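Local coordinates for alternansucrase (Leuconostoc mesenteroides, PDB 6HVG), which belongs to glycoside hydrolase family 70, whose catalytic domain is built around a parallel-stranded barrel, and also carries choline-binding-type repeats, at residues Y637-L641 against Y642-K646. Numbering follows the deposited sequence.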
# COMPACT_ATOMS: atom_id res chain seq x y z
N TYR A 637 0.13 15.18 -30.11
CA TYR A 637 -0.52 16.47 -29.90
C TYR A 637 0.52 17.58 -29.87
O TYR A 637 0.41 18.57 -30.59
CB TYR A 637 -1.32 16.46 -28.59
CG TYR A 637 -1.90 17.80 -28.21
CD1 TYR A 637 -3.08 18.27 -28.81
CD2 TYR A 637 -1.25 18.62 -27.30
CE1 TYR A 637 -3.59 19.52 -28.48
CE2 TYR A 637 -1.77 19.86 -26.97
CZ TYR A 637 -2.93 20.30 -27.57
OH TYR A 637 -3.43 21.52 -27.25
N PHE A 638 1.55 17.39 -29.07
CA PHE A 638 2.66 18.34 -29.01
C PHE A 638 3.40 18.49 -30.35
O PHE A 638 3.85 19.59 -30.69
CB PHE A 638 3.66 17.94 -27.93
CG PHE A 638 3.27 18.37 -26.54
CD1 PHE A 638 2.17 17.82 -25.91
CD2 PHE A 638 4.04 19.28 -25.85
CE1 PHE A 638 1.82 18.19 -24.64
CE2 PHE A 638 3.67 19.68 -24.57
CZ PHE A 638 2.56 19.13 -23.97
N LYS A 639 3.51 17.41 -31.12
CA LYS A 639 4.11 17.47 -32.44
C LYS A 639 3.27 18.34 -33.36
O LYS A 639 3.79 19.24 -34.03
CB LYS A 639 4.27 16.07 -33.03
CG LYS A 639 5.41 15.26 -32.44
CD LYS A 639 5.32 13.77 -32.79
CE LYS A 639 6.55 13.03 -32.29
NZ LYS A 639 6.41 11.56 -32.18
N ALA A 640 1.96 18.09 -33.38
CA ALA A 640 1.06 18.80 -34.26
C ALA A 640 0.98 20.29 -33.96
O ALA A 640 1.04 21.10 -34.89
CB ALA A 640 -0.33 18.19 -34.18
N LEU A 641 0.86 20.65 -32.69
CA LEU A 641 0.66 22.05 -32.29
C LEU A 641 1.92 22.88 -32.10
O LEU A 641 1.86 24.10 -32.24
CB LEU A 641 -0.16 22.14 -31.01
CG LEU A 641 -1.65 22.38 -31.22
CD1 LEU A 641 -2.35 21.06 -31.52
CD2 LEU A 641 -2.21 23.06 -29.97
N TYR A 642 3.04 22.25 -31.77
CA TYR A 642 4.29 23.00 -31.49
C TYR A 642 5.50 22.55 -32.30
O TYR A 642 6.58 23.07 -32.11
CB TYR A 642 4.63 22.92 -29.99
CG TYR A 642 3.47 23.24 -29.06
CD1 TYR A 642 2.78 24.43 -29.16
CD2 TYR A 642 3.07 22.33 -28.08
CE1 TYR A 642 1.74 24.73 -28.31
CE2 TYR A 642 2.02 22.62 -27.22
CZ TYR A 642 1.36 23.82 -27.34
OH TYR A 642 0.31 24.09 -26.49
N GLY A 643 5.33 21.58 -33.19
CA GLY A 643 6.45 21.06 -33.99
C GLY A 643 7.65 20.62 -33.15
O GLY A 643 8.78 20.93 -33.47
N THR A 644 7.38 19.87 -32.08
CA THR A 644 8.43 19.40 -31.18
C THR A 644 9.42 18.47 -31.84
O THR A 644 10.58 18.37 -31.39
CB THR A 644 7.84 18.69 -29.95
OG1 THR A 644 6.94 17.64 -30.37
CG2 THR A 644 7.09 19.69 -29.07
N ASP A 645 9.00 17.79 -32.90
CA ASP A 645 9.93 16.91 -33.63
C ASP A 645 10.76 17.64 -34.69
O ASP A 645 11.57 17.00 -35.36
CB ASP A 645 9.21 15.69 -34.23
CG ASP A 645 8.03 16.06 -35.11
OD1 ASP A 645 7.57 17.24 -35.10
OD2 ASP A 645 7.54 15.13 -35.81
N LYS A 646 10.61 18.97 -34.81
CA LYS A 646 11.30 19.73 -35.86
C LYS A 646 12.69 20.19 -35.43
O LYS A 646 13.62 20.19 -36.24
CB LYS A 646 10.49 20.97 -36.29
CG LYS A 646 9.08 20.75 -36.81
CD LYS A 646 9.01 20.13 -38.20
CE LYS A 646 9.22 18.60 -38.20
NZ LYS A 646 8.37 17.82 -39.16
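The carbonyl oxygen of K639 accepts a hydrogen bond from the amide of G643, with G643 N 2.9 Å from K639 O, and G643 CA adds a CA-H...O contact to the same oxygen. One residue earlier, Y642 N donates to F638 O over 3.0 Å, its N-H...O angle a bent 145°. These i to i+4 bonds close the last turn of helix 629-642; G643 then takes a positive phi, which glycine readily accepts, and the chain leaves the helix toward helix 648-652. On one flank the ring of Y642 turns an edge to the face of F638 in an offset edge-to-face pair, the centroids 5.6 Å apart and the planes at 73°. CE2 of Y642 lies above the rim of the F638 ring, while T644 CG2 lies beyond the edge of that ring, near its plane. The methylene CB of L641 sits almost centrally over a face of the Y642 ring, 4.0 Å from its centroid, in a CH-pi contact. M601 of helix 587-601 touches both F638 and Y642, and H654 stacks on Y642. Beyond the glycine, T644 folds back over the helix end: OG1 lies between the backbone N and the carbonyl carbon (chi1 53°), which brings it 3.5 Å from K639 CG, and CG2 packs on F638 CB. The carboxylate of D645 lies across the aliphatic part of K639, but K639 NZ remains 5.2 Å from D645 OD2. Any attraction between those charges is therefore probably weak, and across this helix end backbone hydrogen bonds and aromatic and aliphatic packing provide the direct contacts.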